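Local coordinates for protein beta sliding clamp (Caulobacter crescentus, PDB 5WCE) that forms a head-to-tail dimeric ring that probably encircles DNA and tethers DNA polymerases and other proteins to it for processive replication, at residues 102-107 / 113-118; 18-23 / 49-54; 210-215 / 245-250; 133-138 / 237-242. All coordinates share one frame; numbering follows the deposited sequence.

Contact 1. Residues 102-107 / 113-118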
# COMPACT_ATOMS: atom_id res chain seq x y z
N ASP A 102 -22.95 18.14 -29.51
CA ASP A 102 -21.66 18.66 -29.03
C ASP A 102 -20.60 17.58 -29.53
O ASP A 102 -20.95 16.46 -29.87
CB ASP A 102 -21.88 19.07 -27.54
CG ASP A 102 -20.97 18.44 -26.53
OD1 ASP A 102 -19.77 18.33 -26.74
OD2 ASP A 102 -21.44 18.03 -25.44
N PRO A 103 -19.32 17.96 -29.69
CA PRO A 103 -18.29 16.96 -30.14
C PRO A 103 -17.81 15.97 -29.04
O PRO A 103 -16.96 15.12 -29.29
CB PRO A 103 -17.12 17.85 -30.56
CG PRO A 103 -17.22 19.03 -29.61
CD PRO A 103 -18.71 19.30 -29.49
N ARG A 104 -18.35 16.05 -27.84
CA ARG A 104 -17.88 15.22 -26.73
C ARG A 104 -18.68 13.93 -26.64
O ARG A 104 -19.81 13.87 -26.99
CB ARG A 104 -17.92 16.04 -25.44
CG ARG A 104 -16.83 17.10 -25.37
CD ARG A 104 -17.01 18.06 -24.20
NE ARG A 104 -18.33 18.70 -24.24
CZ ARG A 104 -18.77 19.57 -23.31
NH1 ARG A 104 -18.01 19.94 -22.30
NH2 ARG A 104 -20.00 20.06 -23.43
N LEU A 105 -18.08 12.88 -26.14
CA LEU A 105 -18.82 11.64 -25.80
C LEU A 105 -19.77 11.94 -24.62
O LEU A 105 -19.33 12.47 -23.59
CB LEU A 105 -17.86 10.54 -25.40
CG LEU A 105 -18.48 9.27 -24.83
CD1 LEU A 105 -19.35 8.60 -25.87
CD2 LEU A 105 -17.44 8.32 -24.33
N VAL A 106 -21.04 11.60 -24.75
CA VAL A 106 -22.00 11.83 -23.64
C VAL A 106 -22.30 10.50 -22.94
O VAL A 106 -22.71 9.53 -23.60
CB VAL A 106 -23.32 12.44 -24.14
CG1 VAL A 106 -24.27 12.62 -22.96
CG2 VAL A 106 -23.04 13.77 -24.82
N ILE A 107 -22.09 10.46 -21.62
CA ILE A 107 -22.33 9.28 -20.82
C ILE A 107 -23.43 9.70 -19.90
O ILE A 107 -23.28 10.69 -19.14
CB ILE A 107 -21.10 8.83 -19.98
CG1 ILE A 107 -19.91 8.53 -20.90
CG2 ILE A 107 -21.42 7.63 -19.10
CD1 ILE A 107 -18.83 9.56 -20.78
N ARG A 113 -24.83 12.96 -15.91
CA ARG A 113 -24.45 13.18 -17.31
C ARG A 113 -23.01 13.67 -17.38
O ARG A 113 -22.66 14.67 -16.71
CB ARG A 113 -25.37 14.20 -17.95
CG ARG A 113 -25.18 14.38 -19.45
CD ARG A 113 -26.08 15.52 -19.90
NE ARG A 113 -26.03 15.77 -21.31
CZ ARG A 113 -26.68 15.08 -22.24
NH1 ARG A 113 -27.39 13.98 -21.93
NH2 ARG A 113 -26.57 15.43 -23.53
N PHE A 114 -22.18 12.97 -18.16
CA PHE A 114 -20.81 13.38 -18.37
C PHE A 114 -20.58 13.66 -19.86
O PHE A 114 -21.13 12.98 -20.72
CB PHE A 114 -19.85 12.32 -17.91
CG PHE A 114 -20.05 11.89 -16.49
CD1 PHE A 114 -21.08 11.01 -16.16
CD2 PHE A 114 -19.20 12.33 -15.51
CE1 PHE A 114 -21.30 10.64 -14.84
CE2 PHE A 114 -19.40 11.94 -14.18
CZ PHE A 114 -20.45 11.10 -13.85
N ASN A 115 -19.78 14.70 -20.14
CA ASN A 115 -19.34 15.01 -21.54
C ASN A 115 -17.81 14.95 -21.50
O ASN A 115 -17.16 15.70 -20.73
CB ASN A 115 -19.79 16.39 -21.97
CG ASN A 115 -21.30 16.61 -21.78
OD1 ASN A 115 -22.04 16.62 -22.72
ND2 ASN A 115 -21.73 16.83 -20.60
N LEU A 116 -17.23 14.01 -22.24
CA LEU A 116 -15.79 13.75 -22.23
C LEU A 116 -15.21 14.05 -23.62
O LEU A 116 -15.81 13.69 -24.62
CB LEU A 116 -15.52 12.30 -21.92
CG LEU A 116 -15.93 11.76 -20.56
CD1 LEU A 116 -15.31 10.37 -20.44
CD2 LEU A 116 -15.48 12.71 -19.47
N PRO A 117 -14.05 14.74 -23.66
CA PRO A 117 -13.46 15.07 -24.95
C PRO A 117 -12.97 13.78 -25.64
O PRO A 117 -12.59 12.79 -24.99
CB PRO A 117 -12.26 15.95 -24.60
CG PRO A 117 -11.86 15.44 -23.22
CD PRO A 117 -13.22 15.26 -22.55
N VAL A 118 -13.09 13.80 -26.96
CA VAL A 118 -12.74 12.62 -27.78
C VAL A 118 -11.57 12.94 -28.70
O VAL A 118 -11.25 14.12 -28.97
CB VAL A 118 -13.93 12.10 -28.62
CG1 VAL A 118 -15.03 11.60 -27.72
CG2 VAL A 118 -14.47 13.12 -29.62
O HOH W 1 -14.32 16.25 -27.98
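Leu105 and Leu116 face each other in a beta hairpin of strands 105-109 and 112-116. They form an antiparallel hydrogen-bonded pair, with Leu105 N 2.8 Å from Leu116 O and a return bond from Leu116 N. Ile107 and Phe114 form the next such pair. On this face Ile107 CD1 meets Leu116 CD1 at 3.6 Å, and helix 78-87 covers both. Val106 and Asn115, a non-hydrogen-bonded pair, point to the other face. There Val106 CG1 stands over the centre of the Arg113 guanidinium, 3.5 Å from CZ. Asn115 CB lies in the same way over the Arg104 guanidinium, 3.6 Å from its CZ. A bend at chi3 (-56°) turns Arg104 back to reach it. Asp102 holds that group at its edge: Arg104 NE gives a salt bridge to OD1 at 2.9 Å. Arg104 N reaches OD1 from the opposite side of the carboxylate plane, closing an Asx turn. Arg104 NH1 also bonds Ala312 O of the second subunit, whose strand continues the sheet beyond 113-115. An alanine in place of Arg104 is likely to leave Asp102 without its charged mate and lose the intersubunit bond. Beside the Asx turn a water accepts from Val118 N at 2.9 Å and donates weakly to Pro103 O.

Contact 2. Residues 18-23 / 49-54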
# COMPACT_ATOMS: atom_id res chain seq x y z
N LEU A 18 -18.29 -2.00 -17.17
CA LEU A 18 -17.23 -1.98 -16.17
C LEU A 18 -16.26 -3.11 -16.34
O LEU A 18 -15.06 -2.89 -16.23
CB LEU A 18 -17.81 -2.01 -14.76
CG LEU A 18 -16.90 -1.83 -13.56
CD1 LEU A 18 -16.19 -0.49 -13.62
CD2 LEU A 18 -17.74 -1.90 -12.29
N LYS A 19 -16.78 -4.29 -16.65
CA LYS A 19 -15.93 -5.50 -16.81
C LYS A 19 -14.95 -5.30 -17.96
O LYS A 19 -13.73 -5.54 -17.82
CB LYS A 19 -16.81 -6.73 -16.99
CG LYS A 19 -16.06 -8.04 -17.27
CD LYS A 19 -17.01 -9.24 -17.26
CE LYS A 19 -16.70 -10.27 -18.33
NZ LYS A 19 -17.46 -11.51 -17.98
N ALA A 20 -15.47 -4.84 -19.09
CA ALA A 20 -14.63 -4.53 -20.26
C ALA A 20 -13.60 -3.42 -20.05
O ALA A 20 -12.41 -3.56 -20.43
CB ALA A 20 -15.49 -4.23 -21.47
N LEU A 21 -14.07 -2.31 -19.49
CA LEU A 21 -13.21 -1.20 -19.17
C LEU A 21 -12.07 -1.62 -18.23
O LEU A 21 -10.90 -1.27 -18.47
CB LEU A 21 -13.97 -0.04 -18.55
CG LEU A 21 -14.89 0.76 -19.48
CD1 LEU A 21 -15.77 1.74 -18.71
CD2 LEU A 21 -14.15 1.50 -20.55
N GLY A 22 -12.42 -2.37 -17.20
CA GLY A 22 -11.46 -2.86 -16.21
C GLY A 22 -10.41 -3.76 -16.86
O GLY A 22 -9.26 -3.65 -16.56
N HIS A 23 -10.83 -4.63 -17.76
CA HIS A 23 -9.88 -5.45 -18.48
C HIS A 23 -8.87 -4.69 -19.36
O HIS A 23 -7.70 -5.08 -19.42
CB HIS A 23 -10.59 -6.43 -19.39
CG HIS A 23 -11.19 -7.59 -18.67
ND1 HIS A 23 -12.24 -8.32 -19.20
CD2 HIS A 23 -10.90 -8.15 -17.48
CE1 HIS A 23 -12.58 -9.26 -18.34
NE2 HIS A 23 -11.77 -9.20 -17.31
N LEU A 49 -20.18 -3.80 -28.18
CA LEU A 49 -19.25 -2.71 -28.02
C LEU A 49 -17.86 -3.34 -27.82
O LEU A 49 -17.67 -4.12 -26.88
CB LEU A 49 -19.63 -1.87 -26.80
CG LEU A 49 -18.79 -0.62 -26.51
CD1 LEU A 49 -18.64 0.25 -27.73
CD2 LEU A 49 -19.40 0.15 -25.37
N SER A 50 -16.93 -3.01 -28.72
CA SER A 50 -15.54 -3.43 -28.63
C SER A 50 -14.71 -2.32 -28.01
O SER A 50 -15.04 -1.13 -28.12
CB SER A 50 -14.96 -3.80 -29.99
OG SER A 50 -15.69 -4.90 -30.52
N PHE A 51 -13.65 -2.75 -27.31
CA PHE A 51 -12.84 -1.86 -26.46
C PHE A 51 -11.42 -2.21 -26.79
O PHE A 51 -11.13 -3.44 -26.88
CB PHE A 51 -13.06 -2.15 -25.00
CG PHE A 51 -14.45 -1.89 -24.49
CD1 PHE A 51 -15.46 -2.86 -24.65
CD2 PHE A 51 -14.72 -0.78 -23.78
CE1 PHE A 51 -16.74 -2.66 -24.12
CE2 PHE A 51 -15.99 -0.56 -23.24
CZ PHE A 51 -17.00 -1.50 -23.43
N SER A 52 -10.58 -1.23 -27.07
CA SER A 52 -9.16 -1.46 -27.33
C SER A 52 -8.32 -0.40 -26.59
O SER A 52 -8.69 0.79 -26.54
CB SER A 52 -8.94 -1.47 -28.84
OG SER A 52 -7.58 -1.47 -29.12
N ALA A 53 -7.22 -0.83 -25.98
CA ALA A 53 -6.26 0.09 -25.43
C ALA A 53 -4.86 -0.42 -25.70
O ALA A 53 -4.65 -1.63 -25.87
CB ALA A 53 -6.50 0.30 -23.95
N THR A 54 -3.92 0.50 -25.75
CA THR A 54 -2.52 0.13 -26.07
C THR A 54 -1.48 1.05 -25.46
O THR A 54 -1.75 2.21 -25.16
CB THR A 54 -2.33 0.17 -27.61
OG1 THR A 54 -1.08 -0.41 -27.99
CG2 THR A 54 -2.41 1.59 -28.17
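Helix-on-sheet packing in the N-terminal domain brings Ala20 and Leu21 of helix 14-25 onto Phe51 of strand 48-54. The contact is small, buried and wholly apolar. Ala20 sets its methyl over one face of the Phe51 ring. This is a CH-pi contact, with CB 3.5 Å from the ring centroid and 21° off the ring normal. The methyl is displaced toward the rim, and its nearest ring atom is CE1, 3.3 Å from Ala20 CB. Leu21 approaches the CD2-CE2 side of the ring obliquely. Its CD2 is 3.9 Å from Phe51 CE2. The Phe51 ring reaches the helix because CG lies anti to the carbonyl carbon (chi1 -64°), beside the backbone N. The Ala20 and Phe51 CA atoms are 7.0 Å apart, so the helix passes close to the strand here. An alanine in place of Phe51 would probably open a gap under the helix and leave the Ala20 methyl and Leu21 CD2 without their ring partner. Around this centre, Leu42 of strand 39-45 packs on Phe51, and Asp62 of strand 58-65 touches Ala20. Leu21 continues onto Ile40 and onto Leu81, Tyr82 and Val85 of helix 78-87, so two helices and the sheet meet around it.

Contact 3. Residues 210-215 / 245-250; sequences RKTIAE and LTSKVI
Thr212 overlaps Ser247 with both of its branches. Its methyl CG2 presses on Ser247 CB at 3.5 Å, tighter than usual for two carbons. Its hydroxyl OG1 donates to Ser247 OG at 2.7 Å. One torsion sets both: at chi1 -58° OG1 sits beside the backbone N and CG2 lies anti to that N. Ser247 OG passes the chain on by donating to Lys248 O, 2.6 Å away. That bond lies in the carbonyl plane, on a lone pair, with a C=O...OG angle of 134°. Leu245, two residues back on the same strand, packs further along the helix. Its CD2 rests 3.9 Å from Thr212 CG2. Its other methyl, CD1, reaches Thr212 O at 3.6 Å and Glu215 CB at 4.1 Å. The Glu215 carboxylate turns away and makes a salt bridge with Arg218. The helix segment 210-215 and strand segment 245-248 run nearly antiparallel, with axes 9.3 Å apart at their closest. The helix segment therefore runs along strand 243-248, in a sheet shared by the N-terminal and central domains. Met58 and Phe238 of adjoining strands also touch Thr212. Apolar packing and a hydroxyl relay thus share one buried interface. Thr212 OG1 and Ser247 OG both donate in it, which probably fixes their rotation and pays for burying two polar groups between helix and sheet.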
# COMPACT_ATOMS: atom_id res chain seq x y z
N ARG A 210 8.23 -8.15 -20.06
CA ARG A 210 7.82 -8.19 -18.67
C ARG A 210 6.42 -7.68 -18.46
O ARG A 210 5.61 -8.35 -17.82
CB ARG A 210 8.83 -7.42 -17.79
CG ARG A 210 8.50 -7.41 -16.31
CD ARG A 210 9.43 -6.49 -15.51
NE ARG A 210 9.37 -5.10 -15.98
CZ ARG A 210 10.26 -4.45 -16.74
NH1 ARG A 210 11.42 -4.98 -17.16
NH2 ARG A 210 9.99 -3.17 -17.09
N LYS A 211 6.11 -6.51 -19.00
CA LYS A 211 4.78 -5.94 -18.81
C LYS A 211 3.71 -6.81 -19.45
O LYS A 211 2.60 -6.95 -18.94
CB LYS A 211 4.73 -4.48 -19.29
CG LYS A 211 3.32 -3.88 -19.13
CD LYS A 211 3.24 -2.41 -19.56
CE LYS A 211 1.80 -1.92 -19.56
NZ LYS A 211 1.75 -0.52 -20.11
N THR A 212 4.01 -7.39 -20.61
CA THR A 212 3.07 -8.28 -21.29
C THR A 212 2.70 -9.50 -20.47
O THR A 212 1.55 -9.90 -20.39
CB THR A 212 3.65 -8.73 -22.66
OG1 THR A 212 3.94 -7.54 -23.47
CG2 THR A 212 2.67 -9.70 -23.37
N ILE A 213 3.72 -10.11 -19.85
CA ILE A 213 3.51 -11.23 -18.91
C ILE A 213 2.59 -10.78 -17.76
O ILE A 213 1.69 -11.51 -17.40
CB ILE A 213 4.86 -11.79 -18.42
CG1 ILE A 213 5.55 -12.52 -19.57
CG2 ILE A 213 4.68 -12.66 -17.17
CD1 ILE A 213 4.82 -13.74 -20.10
N ALA A 214 2.82 -9.60 -17.23
CA ALA A 214 2.07 -9.11 -16.10
C ALA A 214 0.60 -8.94 -16.47
O ALA A 214 -0.29 -9.41 -15.75
CB ALA A 214 2.65 -7.81 -15.60
N GLU A 215 0.36 -8.34 -17.63
CA GLU A 215 -0.99 -8.08 -18.09
C GLU A 215 -1.67 -9.37 -18.48
O GLU A 215 -2.85 -9.56 -18.14
CB GLU A 215 -0.99 -7.06 -19.24
CG GLU A 215 -0.54 -5.66 -18.81
CD GLU A 215 -1.40 -5.14 -17.67
OE1 GLU A 215 -2.62 -5.20 -17.86
OE2 GLU A 215 -0.88 -4.77 -16.58
N LEU A 245 -4.92 -10.21 -25.73
CA LEU A 245 -3.76 -9.36 -25.54
C LEU A 245 -2.79 -9.71 -26.65
O LEU A 245 -2.38 -10.87 -26.77
CB LEU A 245 -3.18 -9.64 -24.16
CG LEU A 245 -2.01 -8.85 -23.60
CD1 LEU A 245 -1.40 -9.63 -22.42
CD2 LEU A 245 -0.90 -8.59 -24.55
N THR A 246 -2.48 -8.75 -27.52
CA THR A 246 -1.51 -8.95 -28.60
C THR A 246 -0.29 -8.09 -28.27
O THR A 246 -0.44 -6.90 -27.93
CB THR A 246 -2.10 -8.56 -29.96
OG1 THR A 246 -3.38 -9.18 -30.14
CG2 THR A 246 -1.17 -8.93 -31.06
N SER A 247 0.91 -8.66 -28.38
CA SER A 247 2.14 -7.93 -27.98
C SER A 247 3.28 -8.16 -28.93
O SER A 247 3.48 -9.29 -29.47
CB SER A 247 2.56 -8.35 -26.55
OG SER A 247 3.81 -7.77 -26.15
N LYS A 248 4.09 -7.11 -29.11
CA LYS A 248 5.45 -7.30 -29.66
C LYS A 248 6.26 -8.20 -28.71
O LYS A 248 5.94 -8.34 -27.53
CB LYS A 248 6.20 -5.98 -29.79
CG LYS A 248 5.59 -5.02 -30.79
CD LYS A 248 6.26 -3.67 -30.70
CE LYS A 248 5.56 -2.70 -31.63
NZ LYS A 248 6.16 -1.34 -31.54
N VAL A 249 7.33 -8.76 -29.28
CA VAL A 249 8.26 -9.59 -28.52
C VAL A 249 9.59 -8.88 -28.53
O VAL A 249 9.81 -8.01 -29.34
CB VAL A 249 8.39 -11.05 -29.07
CG1 VAL A 249 7.04 -11.80 -28.95
CG2 VAL A 249 8.93 -11.09 -30.43
N ILE A 250 10.46 -9.18 -27.59
CA ILE A 250 11.76 -8.54 -27.56
C ILE A 250 12.64 -9.13 -28.67
O ILE A 250 12.81 -10.34 -28.74
CB ILE A 250 12.41 -8.64 -26.18
CG1 ILE A 250 11.57 -7.84 -25.20
CG2 ILE A 250 13.85 -8.14 -26.25
CD1 ILE A 250 11.92 -7.99 -23.76

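Contact 4. Residues 133-138 / 237-242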
# COMPACT_ATOMS: atom_id res chain seq x y z
N SER A 133 0.89 -17.80 -35.67
CA SER A 133 0.47 -19.20 -35.76
C SER A 133 -1.06 -19.32 -35.56
O SER A 133 -1.74 -18.39 -35.07
CB SER A 133 1.14 -20.03 -34.69
OG SER A 133 0.74 -19.67 -33.36
N SER A 134 -1.58 -20.49 -35.92
CA SER A 134 -2.91 -20.91 -35.45
C SER A 134 -2.95 -20.95 -33.92
O SER A 134 -1.92 -21.09 -33.25
CB SER A 134 -3.31 -22.29 -36.04
OG SER A 134 -2.36 -23.29 -35.71
N ARG A 135 -4.15 -20.81 -33.39
CA ARG A 135 -4.42 -20.88 -31.97
C ARG A 135 -3.97 -22.22 -31.39
O ARG A 135 -4.26 -23.27 -31.93
CB ARG A 135 -5.91 -20.65 -31.69
CG ARG A 135 -6.31 -19.20 -31.89
CD ARG A 135 -7.82 -19.05 -31.87
NE ARG A 135 -8.16 -17.66 -32.10
CZ ARG A 135 -8.10 -17.06 -33.30
NH1 ARG A 135 -7.75 -17.73 -34.41
NH2 ARG A 135 -8.41 -15.78 -33.38
N ILE A 136 -3.26 -22.13 -30.28
CA ILE A 136 -2.80 -23.26 -29.50
C ILE A 136 -3.48 -23.16 -28.13
O ILE A 136 -3.20 -22.24 -27.37
CB ILE A 136 -1.28 -23.17 -29.32
CG1 ILE A 136 -0.58 -23.24 -30.67
CG2 ILE A 136 -0.80 -24.26 -28.38
CD1 ILE A 136 0.84 -22.73 -30.68
N ALA A 137 -4.35 -24.10 -27.79
CA ALA A 137 -5.03 -24.12 -26.49
C ALA A 137 -4.07 -24.60 -25.41
O ALA A 137 -3.44 -25.65 -25.57
CB ALA A 137 -6.26 -25.00 -26.52
N VAL A 138 -3.90 -23.77 -24.39
CA VAL A 138 -3.06 -24.05 -23.25
C VAL A 138 -3.90 -24.06 -22.01
O VAL A 138 -4.61 -23.09 -21.71
CB VAL A 138 -1.89 -23.03 -23.09
CG1 VAL A 138 -0.94 -23.49 -22.00
CG2 VAL A 138 -1.17 -22.85 -24.43
N ARG A 237 0.13 -13.52 -29.05
CA ARG A 237 -1.27 -13.20 -28.76
C ARG A 237 -1.86 -14.22 -27.79
O ARG A 237 -1.74 -15.44 -27.99
CB ARG A 237 -2.08 -13.13 -30.03
CG ARG A 237 -3.52 -12.63 -29.88
CD ARG A 237 -4.09 -12.30 -31.23
NE ARG A 237 -5.44 -11.79 -31.12
CZ ARG A 237 -6.53 -12.51 -30.96
NH1 ARG A 237 -6.47 -13.85 -30.96
NH2 ARG A 237 -7.72 -11.89 -30.90
N PHE A 238 -2.48 -13.71 -26.74
CA PHE A 238 -3.19 -14.51 -25.77
C PHE A 238 -4.66 -14.16 -25.96
O PHE A 238 -5.03 -12.98 -25.89
CB PHE A 238 -2.80 -14.16 -24.37
CG PHE A 238 -1.35 -14.30 -24.06
CD1 PHE A 238 -0.88 -15.48 -23.46
CD2 PHE A 238 -0.46 -13.22 -24.23
CE1 PHE A 238 0.45 -15.62 -23.14
CE2 PHE A 238 0.87 -13.37 -23.89
CZ PHE A 238 1.32 -14.57 -23.34
N GLU A 239 -5.49 -15.17 -26.15
CA GLU A 239 -6.95 -14.98 -26.14
C GLU A 239 -7.61 -15.64 -24.91
O GLU A 239 -7.41 -16.86 -24.65
CB GLU A 239 -7.50 -15.62 -27.39
CG GLU A 239 -8.36 -14.77 -28.27
CD GLU A 239 -8.85 -15.57 -29.43
OE1 GLU A 239 -9.62 -16.55 -29.23
OE2 GLU A 239 -8.40 -15.29 -30.55
N PHE A 240 -8.44 -14.84 -24.20
CA PHE A 240 -9.12 -15.24 -22.96
C PHE A 240 -10.62 -15.01 -23.17
O PHE A 240 -11.18 -13.99 -22.65
CB PHE A 240 -8.71 -14.33 -21.81
CG PHE A 240 -7.23 -13.99 -21.73
CD1 PHE A 240 -6.38 -14.75 -20.90
CD2 PHE A 240 -6.71 -12.87 -22.36
CE1 PHE A 240 -5.06 -14.43 -20.76
CE2 PHE A 240 -5.38 -12.55 -22.25
CZ PHE A 240 -4.54 -13.35 -21.46
N GLY A 241 -11.25 -15.82 -24.00
CA GLY A 241 -12.65 -15.60 -24.40
C GLY A 241 -12.87 -14.29 -25.14
O GLY A 241 -12.34 -14.09 -26.21
N ALA A 242 -13.59 -13.35 -24.54
CA ALA A 242 -13.87 -12.07 -25.18
C ALA A 242 -12.66 -11.12 -25.19
O ALA A 242 -12.56 -10.22 -26.03
CB ALA A 242 -15.08 -11.42 -24.51
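The Arg135 guanidinium turns its edge to Glu239, whose CD and OE2 lie near its plane. The guanidinium and carboxylate are not coplanar, being 52° apart. The Arg237 guanidinium stands oblique to that of Arg135, their planes 75° apart. Arg135 grips one oxygen side-on with two nitrogens. NE is 2.8 Å from Glu239 OE2, and NH2 is 2.9 Å from the same OE2, using its syn lone pair. Arg135 NE also makes a weak bond to Glu239 OE1. The Arg135 chain runs extended from CG to NE (chi3 -178°), which carries the group across from its loop. Arg237 NH1 also bridges to OE2, though the modelled bond is very short and its length is doubtful. Arg237 NH1 bonds Gln230 OE1 as well. Arg135 NH2 and Arg237 NH1 lie 3.7 Å apart, and the shared carboxylate probably offsets their like charges. Arg135 and Glu239 have CA atoms 8.7 Å apart. Strand 226-231 lies between strand 136-139, which the Arg135 loop leads into, and strand 235-240. Phe238, the residue between Arg237 and Glu239, packs instead on helix 210-220. This is a surface salt-bridge network, tying the loop before edge strand 136-139 to strand 235-240, on the face away from the Phe238 side chain.

How the contacts relate
From the N terminus, contact 2 closes first, bringing helix 14-25 back to strand 48-54 within the N-terminal domain. Contact 1 follows in series and closes a short hairpin loop in the same domain, about 18 Å away between centres, at the border with the second subunit. The two remaining contacts cross. Segment 133-138 of contact 4 waits for 237-242, while 210-215 of contact 3 lies between them and pairs later with 245-250. They also touch, since strands 235-240 and 243-248 are neighbours: Leu245 N is 2.8 Å from Phe238 O, probably a hydrogen bond. Contacts 2, 3 and 4 all reach one eight-stranded sheet, which joins the N-terminal and central domains.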